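Local coordinates for mandelate racemase/muconate lactonizing enzyme-like protein (Roseovarius sp. TM1035, PDB 3RCY) that probably acts as a magnesium-dependent enzyme of the mandelate racemase/muconate lactonizing branch of the enolase superfamily, although its substrate is not established, at residues 172-182 with 387-396; 216-224 with 245-255. All coordinates share one frame; numbering follows the deposited sequence. Where two conformers were deposited one is given.

Contact 1: residues 172-182 with 387-396; sequences PYTLRGGHMPA and LEMQEASCDY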
loop_
_atom_site.group_PDB
_atom_site.type_symbol
_atom_site.label_atom_id
_atom_site.label_comp_id
_atom_site.label_asym_id
_atom_site.label_seq_id
_atom_site.Cartn_x
_atom_site.Cartn_y
_atom_site.Cartn_z
ATOM N N PRO A 172 -0.126 36.584 -0.048
ATOM C CA PRO A 172 0.698 36.579 -1.248
ATOM C C PRO A 172 1.363 35.234 -1.491
ATOM O O PRO A 172 1.694 34.517 -0.542
ATOM C CB PRO A 172 1.754 37.643 -0.948
ATOM C CG PRO A 172 1.916 37.599 0.552
ATOM C CD PRO A 172 0.595 37.116 1.126
ATOM N N TYR A 173 1.520 34.889 -2.763
ATOM C CA TYR A 173 2.397 33.796 -3.146
ATOM C C TYR A 173 3.800 34.361 -3.339
ATOM O O TYR A 173 3.956 35.436 -3.914
ATOM C CB TYR A 173 1.906 33.106 -4.418
ATOM C CG TYR A 173 1.360 34.011 -5.510
ATOM C CD1 TYR A 173 0.002 34.352 -5.550
ATOM C CD2 TYR A 173 2.192 34.495 -6.529
ATOM C CE1 TYR A 173 -0.515 35.165 -6.567
ATOM C CE2 TYR A 173 1.684 35.310 -7.552
ATOM C CZ TYR A 173 0.332 35.636 -7.564
ATOM O OH TYR A 173 -0.171 36.436 -8.567
ATOM N N THR A 174 4.812 33.654 -2.838
ATOM C CA THR A 174 6.192 34.121 -2.982
ATOM C C THR A 174 7.122 33.055 -3.575
ATOM O O THR A 174 6.812 31.853 -3.587
ATOM C CB THR A 174 6.806 34.657 -1.649
ATOM O OG1 THR A 174 7.436 33.585 -0.945
ATOM C CG2 THR A 174 5.755 35.314 -0.754
ATOM N N LEU A 175 8.275 33.519 -4.049
ATOM C CA LEU A 175 9.232 32.670 -4.749
ATOM C C LEU A 175 9.936 31.654 -3.847
ATOM O O LEU A 175 10.590 30.751 -4.344
ATOM C CB LEU A 175 10.257 33.536 -5.509
ATOM C CG LEU A 175 11.081 34.576 -4.745
ATOM C CD1 LEU A 175 12.196 33.917 -3.967
ATOM C CD2 LEU A 175 11.651 35.627 -5.702
ATOM N N ARG A 176 9.806 31.816 -2.532
ATOM C CA ARG A 176 10.453 30.930 -1.564
ATOM C C ARG A 176 9.830 29.528 -1.563
ATOM O O ARG A 176 10.483 28.542 -1.191
ATOM C CB ARG A 176 10.397 31.563 -0.169
ATOM C CG ARG A 176 11.028 32.963 -0.119
ATOM C CD ARG A 176 10.321 33.896 0.855
ATOM N NE ARG A 176 10.901 35.237 0.811
ATOM C CZ ARG A 176 12.111 35.529 1.268
ATOM N NH1 ARG A 176 12.856 34.574 1.803
ATOM N NH2 ARG A 176 12.580 36.768 1.195
ATOM N N GLY A 177 8.575 29.448 -1.995
ATOM C CA GLY A 177 7.820 28.196 -1.985
ATOM C C GLY A 177 6.755 28.251 -0.907
ATOM O O GLY A 177 6.438 29.326 -0.395
ATOM N N GLY A 178 6.209 27.097 -0.545
ATOM C CA GLY A 178 5.153 27.032 0.467
ATOM C C GLY A 178 5.525 27.740 1.760
ATOM O O GLY A 178 6.678 27.665 2.208
ATOM N N HIS A 179 4.560 28.445 2.345
ATOM C CA HIS A 179 4.734 29.018 3.678
ATOM C C HIS A 179 3.518 28.728 4.546
ATOM O O HIS A 179 2.489 28.269 4.049
ATOM C CB HIS A 179 5.049 30.534 3.629
ATOM C CG HIS A 179 3.957 31.370 3.029
ATOM N ND1 HIS A 179 4.021 31.869 1.746
ATOM C CD2 HIS A 179 2.778 31.802 3.541
ATOM C CE1 HIS A 179 2.930 32.570 1.491
ATOM N NE2 HIS A 179 2.156 32.539 2.562
ATOM N N MET A 180 3.641 28.983 5.842
ATOM C CA MET A 180 2.515 28.834 6.758
ATOM C C MET A 180 1.703 30.130 6.727
ATOM O O MET A 180 2.281 31.211 6.811
ATOM C CB MET A 180 3.034 28.539 8.174
ATOM C CG MET A 180 1.960 28.324 9.237
ATOM S SD MET A 180 1.112 26.738 9.107
ATOM C CE MET A 180 2.348 25.595 9.766
ATOM N N PRO A 181 0.365 30.037 6.590
ATOM C CA PRO A 181 -0.436 31.267 6.651
ATOM C C PRO A 181 -0.291 31.965 8.004
ATOM O O PRO A 181 -0.096 31.306 9.035
ATOM C CB PRO A 181 -1.880 30.762 6.488
ATOM C CG PRO A 181 -1.827 29.317 6.966
ATOM C CD PRO A 181 -0.484 28.835 6.468
ATOM N N ALA A 182 -0.377 33.293 7.992
ATOM C CA ALA A 182 -0.504 34.065 9.219
ATOM C C ALA A 182 -1.907 33.815 9.780
ATOM O O ALA A 182 -2.800 33.431 9.027
ATOM C CB ALA A 182 -0.305 35.528 8.914
ATOM N N LEU A 387 2.465 37.302 -15.264
ATOM C CA LEU A 387 2.258 37.366 -13.815
ATOM C C LEU A 387 3.621 37.217 -13.152
ATOM O O LEU A 387 4.554 36.727 -13.785
ATOM C CB LEU A 387 1.353 36.228 -13.338
ATOM C CG LEU A 387 -0.132 36.300 -13.692
ATOM C CD1 LEU A 387 -0.766 34.917 -13.542
ATOM C CD2 LEU A 387 -0.854 37.341 -12.838
ATOM N N GLU A 388 3.734 37.618 -11.887
ATOM C CA GLU A 388 5.012 37.540 -11.161
ATOM C C GLU A 388 4.837 37.075 -9.721
ATOM O O GLU A 388 3.767 37.255 -9.136
ATOM C CB GLU A 388 5.749 38.888 -11.203
ATOM C CG GLU A 388 6.397 39.181 -12.554
ATOM C CD GLU A 388 6.888 40.612 -12.705
ATOM O OE1 GLU A 388 6.552 41.467 -11.853
ATOM O OE2 GLU A 388 7.610 40.879 -13.691
ATOM N N MET A 389 5.886 36.470 -9.162
ATOM C CA MET A 389 5.878 36.009 -7.767
ATOM C C MET A 389 6.734 36.900 -6.873
ATOM O O MET A 389 7.897 37.164 -7.175
ATOM C CB MET A 389 6.343 34.548 -7.649
ATOM C CG MET A 389 5.420 33.550 -8.329
ATOM S SD MET A 389 5.778 31.823 -7.974
ATOM C CE MET A 389 4.732 31.521 -6.545
ATOM N N GLN A 390 6.139 37.343 -5.768
ATOM C CA GLN A 390 6.786 38.186 -4.757
ATOM C C GLN A 390 8.129 37.629 -4.266
ATOM O O GLN A 390 8.300 36.414 -4.164
ATOM C CB GLN A 390 5.839 38.319 -3.561
ATOM C CG GLN A 390 5.954 39.611 -2.789
ATOM C CD GLN A 390 4.889 39.724 -1.716
ATOM O OE1 GLN A 390 3.817 40.282 -1.951
ATOM N NE2 GLN A 390 5.174 39.181 -0.535
ATOM N N GLU A 391 9.075 38.522 -3.963
ATOM C CA GLU A 391 10.318 38.117 -3.294
ATOM C C GLU A 391 10.208 38.215 -1.766
ATOM O O GLU A 391 10.649 37.308 -1.052
ATOM C CB GLU A 391 11.545 38.894 -3.811
ATOM C CG GLU A 391 12.855 38.480 -3.117
ATOM C CD GLU A 391 14.099 38.706 -3.959
ATOM O OE1 GLU A 391 14.078 38.421 -5.175
ATOM O OE2 GLU A 391 15.113 39.148 -3.386
ATOM N N ALA A 392 9.623 39.311 -1.280
ATOM C CA ALA A 392 9.397 39.513 0.155
ATOM C C ALA A 392 8.561 38.376 0.751
ATOM O O ALA A 392 7.626 37.884 0.119
ATOM C CB ALA A 392 8.726 40.862 0.409
ATOM N N SER A 393 8.910 37.967 1.970
ATOM C CA SER A 393 8.207 36.881 2.658
ATOM C C SER A 393 6.797 37.287 3.099
ATOM O O SER A 393 6.455 38.477 3.099
ATOM C CB SER A 393 9.017 36.414 3.871
ATOM O OG SER A 393 9.024 37.407 4.883
ATOM N N CYS A 394 5.994 36.286 3.467
ATOM C CA CYS A 394 4.686 36.498 4.089
ATOM C C CYS A 394 4.818 37.385 5.336
ATOM O O CYS A 394 5.765 37.237 6.116
ATOM C CB CYS A 394 4.048 35.151 4.451
ATOM S SG CYS A 394 2.446 35.250 5.316
ATOM N N ASP A 395 3.869 38.305 5.508
ATOM C CA ASP A 395 3.888 39.255 6.624
ATOM C C ASP A 395 3.143 38.702 7.845
ATOM O O ASP A 395 1.939 38.412 7.782
ATOM C CB ASP A 395 3.294 40.605 6.189
ATOM C CG ASP A 395 3.720 41.768 7.092
ATOM O OD1 ASP A 395 3.953 41.565 8.307
ATOM O OD2 ASP A 395 3.813 42.902 6.578
ATOM N N TYR A 396 3.868 38.555 8.950
ATOM C CA TYR A 396 3.277 38.084 10.208
ATOM C C TYR A 396 3.102 39.230 11.214
ATOM O O TYR A 396 2.416 39.083 12.230
ATOM C CB TYR A 396 4.072 36.896 10.783
ATOM C CG TYR A 396 4.200 35.764 9.784
ATOM C CD1 TYR A 396 3.145 34.865 9.578
ATOM C CD2 TYR A 396 5.358 35.614 9.011
ATOM C CE1 TYR A 396 3.244 33.839 8.639
ATOM C CE2 TYR A 396 5.471 34.584 8.071
ATOM C CZ TYR A 396 4.408 33.702 7.892
ATOM O OH TYR A 396 4.507 32.687 6.970
HETATM O O HOH W 1 3.430 37.821 -5.518
HETATM O O HOH W 2 6.217 29.759 6.851
#
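Leu175 N donates to Gln390 O at 2.9 Å, with a C=O...N angle of 171°, and this bond fixes the single beta bridge between Thr174 and Gln390. On its other side the bridge is looser: Gln390 N reaches Tyr173 O only weakly, and a water spans the same two atoms, taking the N-H and donating to the carbonyl. Just beyond, a type I turn from Thr174 to Gly177 swings Arg176 along the C-terminal segment. Two conformers of this arginine were deposited, and what follows holds for one of them. From CB the chain leaves with CG anti to the carbonyl carbon and bends at chi2, which carries CD to 3.9 Å from Glu391 O. NE then donates to that oxygen at 2.8 Å. The acceptor is tilted 25° out of the guanidinium plane, and NH2 adds a weak bond to it. Ser393 CB lies over one face of the group, and NH1 turns to Met122 O of a third subunit. The glutamate's own carboxylate pairs with Arg77 of a second subunit.

Further along, Cys394 CB sits over the His179 ring, 3.8 Å from its centroid and 16° off the normal, a CH-pi contact. Tyr396 makes the other close contact: its OH donates to Met180 O at 2.7 Å, in the carbonyl plane, and Ala182 CB packs against its CD1 at 3.6 Å. Gln390 steadies its own segment, sending NE2 to Ala392 O at 2.8 Å in a nearly straight bond.

Every hydrogen bond across the two segments ends on a main-chain carbonyl, so the polar part of the contact depends on backbone position, while Tyr173, Met389, Cys394 and Tyr396 add packing; in the conformer described, Arg176 probably extends the contact to the third subunit.

Contact 2: residues 216-224 with 245-255; sequences TAGAIRLGQ and AMAQVARAVRI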
loop_
_atom_site.group_PDB
_atom_site.type_symbol
_atom_site.label_atom_id
_atom_site.label_comp_id
_atom_site.label_asym_id
_atom_site.label_seq_id
_atom_site.Cartn_x
_atom_site.Cartn_y
_atom_site.Cartn_z
ATOM N N THR A 216 2.056 22.033 2.972
ATOM C CA THR A 216 0.986 21.066 3.191
ATOM C C THR A 216 0.292 21.350 4.521
ATOM O O THR A 216 -0.940 21.423 4.596
ATOM C CB THR A 216 1.564 19.642 3.191
ATOM O OG1 THR A 216 2.405 19.484 2.042
ATOM C CG2 THR A 216 0.450 18.593 3.153
ATOM N N ALA A 217 1.104 21.528 5.560
ATOM C CA ALA A 217 0.628 21.856 6.902
ATOM C C ALA A 217 -0.247 23.113 6.900
ATOM O O ALA A 217 -1.341 23.128 7.481
ATOM C CB ALA A 217 1.816 22.048 7.830
ATOM N N GLY A 218 0.248 24.158 6.240
ATOM C CA GLY A 218 -0.455 25.432 6.133
ATOM C C GLY A 218 -1.761 25.333 5.378
ATOM O O GLY A 218 -2.768 25.910 5.803
ATOM N N ALA A 219 -1.748 24.590 4.272
ATOM C CA ALA A 219 -2.937 24.389 3.441
ATOM C C ALA A 219 -4.036 23.650 4.190
ATOM O O ALA A 219 -5.222 23.928 3.997
ATOM C CB ALA A 219 -2.581 23.635 2.166
ATOM N N ILE A 220 -3.634 22.704 5.036
ATOM C CA ILE A 220 -4.576 21.957 5.873
ATOM C C ILE A 220 -5.185 22.840 6.974
ATOM O O ILE A 220 -6.396 22.802 7.191
ATOM C CB ILE A 220 -3.936 20.662 6.439
ATOM C CG1 ILE A 220 -3.640 19.685 5.282
ATOM C CG2 ILE A 220 -4.855 19.991 7.490
ATOM C CD1 ILE A 220 -2.627 18.589 5.618
ATOM N N ARG A 221 -4.361 23.645 7.645
ATOM C CA ARG A 221 -4.880 24.570 8.662
ATOM C C ARG A 221 -5.864 25.592 8.072
ATOM O O ARG A 221 -6.898 25.878 8.674
ATOM C CB ARG A 221 -3.750 25.279 9.397
ATOM C CG ARG A 221 -2.904 24.349 10.268
ATOM C CD ARG A 221 -1.968 25.142 11.175
ATOM N NE ARG A 221 -2.687 26.164 11.930
ATOM C CZ ARG A 221 -2.405 27.465 11.923
ATOM N NH1 ARG A 221 -1.378 27.942 11.214
ATOM N NH2 ARG A 221 -3.148 28.288 12.649
ATOM N N LEU A 222 -5.547 26.127 6.894
ATOM C CA LEU A 222 -6.445 27.090 6.244
ATOM C C LEU A 222 -7.705 26.401 5.730
ATOM O O LEU A 222 -8.826 26.895 5.923
ATOM C CB LEU A 222 -5.738 27.846 5.110
ATOM C CG LEU A 222 -6.633 28.763 4.262
ATOM C CD1 LEU A 222 -7.088 29.974 5.059
ATOM C CD2 LEU A 222 -5.904 29.204 3.010
ATOM N N GLY A 223 -7.511 25.259 5.083
ATOM C CA GLY A 223 -8.611 24.453 4.562
ATOM C C GLY A 223 -9.660 24.128 5.608
ATOM O O GLY A 223 -10.848 24.350 5.382
ATOM N N GLN A 224 -9.229 23.606 6.761
ATOM C CA GLN A 224 -10.174 23.199 7.794
ATOM C C GLN A 224 -11.018 24.372 8.325
ATOM O O GLN A 224 -12.186 24.193 8.667
ATOM C CB GLN A 224 -9.471 22.424 8.925
ATOM C CG GLN A 224 -8.619 23.258 9.873
ATOM C CD GLN A 224 -7.828 22.391 10.845
ATOM O OE1 GLN A 224 -8.186 22.268 12.019
ATOM N NE2 GLN A 224 -6.761 21.770 10.350
ATOM N N ALA A 245 2.301 15.963 -1.939
ATOM C CA ALA A 245 1.904 16.977 -0.965
ATOM C C ALA A 245 0.462 17.403 -1.183
ATOM O O ALA A 245 -0.276 17.596 -0.226
ATOM C CB ALA A 245 2.844 18.185 -1.016
ATOM N N MET A 246 0.051 17.539 -2.443
ATOM C CA MET A 246 -1.318 17.954 -2.719
ATOM C C MET A 246 -2.337 16.875 -2.351
ATOM O O MET A 246 -3.427 17.193 -1.859
ATOM C CB MET A 246 -1.496 18.399 -4.174
ATOM C CG MET A 246 -2.822 19.131 -4.387
ATOM S SD MET A 246 -3.026 19.762 -6.051
ATOM C CE MET A 246 -1.959 21.213 -5.967
ATOM N N ALA A 247 -1.982 15.611 -2.578
ATOM C CA ALA A 247 -2.850 14.500 -2.193
ATOM C C ALA A 247 -3.011 14.444 -0.676
ATOM O O ALA A 247 -4.076 14.076 -0.185
ATOM C CB ALA A 247 -2.319 13.178 -2.731
ATOM N N GLN A 248 -1.954 14.808 0.057
ATOM C CA GLN A 248 -2.043 14.910 1.513
ATOM C C GLN A 248 -3.076 15.949 1.939
ATOM O O GLN A 248 -3.879 15.690 2.845
ATOM C CB GLN A 248 -0.692 15.241 2.133
ATOM C CG GLN A 248 0.271 14.071 2.225
ATOM C CD GLN A 248 1.609 14.497 2.790
ATOM O OE1 GLN A 248 2.428 15.113 2.100
ATOM N NE2 GLN A 248 1.837 14.181 4.060
ATOM N N VAL A 249 -3.053 17.121 1.297
ATOM C CA VAL A 249 -4.066 18.149 1.552
ATOM C C VAL A 249 -5.464 17.600 1.207
ATOM O O VAL A 249 -6.399 17.711 2.010
ATOM C CB VAL A 249 -3.786 19.457 0.772
ATOM C CG1 VAL A 249 -4.873 20.489 1.052
ATOM C CG2 VAL A 249 -2.420 20.020 1.137
ATOM N N ALA A 250 -5.586 16.985 0.032
ATOM C CA ALA A 250 -6.865 16.456 -0.431
ATOM C C ALA A 250 -7.488 15.466 0.561
ATOM O O ALA A 250 -8.693 15.507 0.794
ATOM C CB ALA A 250 -6.722 15.826 -1.816
ATOM N N ARG A 251 -6.662 14.600 1.149
ATOM C CA ARG A 251 -7.148 13.607 2.124
ATOM C C ARG A 251 -7.515 14.221 3.479
ATOM O O ARG A 251 -8.340 13.669 4.205
ATOM C CB ARG A 251 -6.100 12.506 2.344
ATOM C CG ARG A 251 -5.903 11.563 1.154
ATOM C CD ARG A 251 -5.041 10.359 1.534
ATOM N NE ARG A 251 -3.664 10.724 1.875
ATOM C CZ ARG A 251 -2.667 10.807 0.992
ATOM N NH1 ARG A 251 -2.892 10.572 -0.300
ATOM N NH2 ARG A 251 -1.448 11.137 1.397
ATOM N N ALA A 252 -6.892 15.351 3.811
ATOM C CA ALA A 252 -7.026 15.965 5.135
ATOM C C ALA A 252 -8.015 17.134 5.216
ATOM O O ALA A 252 -8.309 17.611 6.309
ATOM C CB ALA A 252 -5.650 16.400 5.660
ATOM N N VAL A 253 -8.521 17.596 4.078
ATOM C CA VAL A 253 -9.543 18.654 4.078
ATOM C C VAL A 253 -10.832 18.137 3.417
ATOM O O VAL A 253 -10.775 17.298 2.521
ATOM C CB VAL A 253 -9.037 19.974 3.412
ATOM C CG1 VAL A 253 -7.752 20.485 4.099
ATOM C CG2 VAL A 253 -8.810 19.783 1.916
ATOM N N ARG A 254 -11.986 18.625 3.868
ATOM C CA ARG A 254 -13.277 18.089 3.398
ATOM C C ARG A 254 -13.793 18.788 2.126
ATOM O O ARG A 254 -14.914 18.524 1.659
ATOM C CB ARG A 254 -14.326 18.126 4.521
ATOM C CG ARG A 254 -13.852 17.527 5.855
ATOM C CD ARG A 254 -15.031 17.089 6.719
ATOM N NE ARG A 254 -15.596 15.840 6.205
ATOM C CZ ARG A 254 -16.688 15.243 6.670
ATOM N NH1 ARG A 254 -17.371 15.774 7.679
ATOM N NH2 ARG A 254 -17.096 14.100 6.120
ATOM N N ILE A 255 -12.950 19.644 1.557
ATOM C CA ILE A 255 -13.244 20.417 0.352
ATOM C C ILE A 255 -12.535 19.779 -0.852
ATOM O O ILE A 255 -11.378 19.383 -0.738
ATOM C CB ILE A 255 -12.696 21.867 0.494
ATOM C CG1 ILE A 255 -13.052 22.464 1.862
ATOM C CG2 ILE A 255 -13.177 22.776 -0.652
ATOM C CD1 ILE A 255 -12.155 23.664 2.258
HETATM O O HOH W 3 3.801 17.284 2.616
#
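Thr216 CG2, anti to the backbone N, packs on Gln248 CB at 3.7 Å and on Val249 CG2 at 3.8 Å, while Thr216 OG1 rests on Ala245 CB. One turn on, Ile220 CD1 touches Ala252 CB at 3.7 Å, and Ala219 CB meets the same Val249 methyl as the threonine. Gly223 lets Val253 CG1 come within 4.1 Å of its CA; a CB there would clash with that methyl. The polar link is a water held by Thr216 OG1 at 2.7 Å and donating to Gln248 OE1 at 2.6 Å. A valine in place of Thr216 would probably leave this water without one of its two mates and the Gln248 amide freer to turn.

Behind this layer, Tyr234 of strand 233-235 packs under Val249, Val253 and Ile255, and its OH bonds to Ala219 O. Asn305 of a third subunit packs on Thr216 and Ala245. The helix segments run in the same sense, inclined by 24° with axes 9.3 Å apart, and strand 233-235 lies between them in sequence: neighbouring outer helices of the enolase-type beta/alpha barrel.

In the fold
From the N terminus, the chain passes through the three-stranded sheet and helices of the first domain before entering the barrel, where strand 164-167 leads into residues 172-182. Contact 1 closes the longer loop, with 204 residues between its segments, by bringing the C-terminal tail back to the loop ahead of helix 183-200. Contact 2 is nested inside it, joining helices 216-226 and 243-252 across only 20 residues that include strand 233-235. The two centres are 18 Å apart, yet they touch: Pro181 CD packs on Gly218 CA at 3.4 Å, and Met180 CE on Ala217 CB. Tail, barrel loop and outer helices thus form a continuous region, and both contacts border the third subunit.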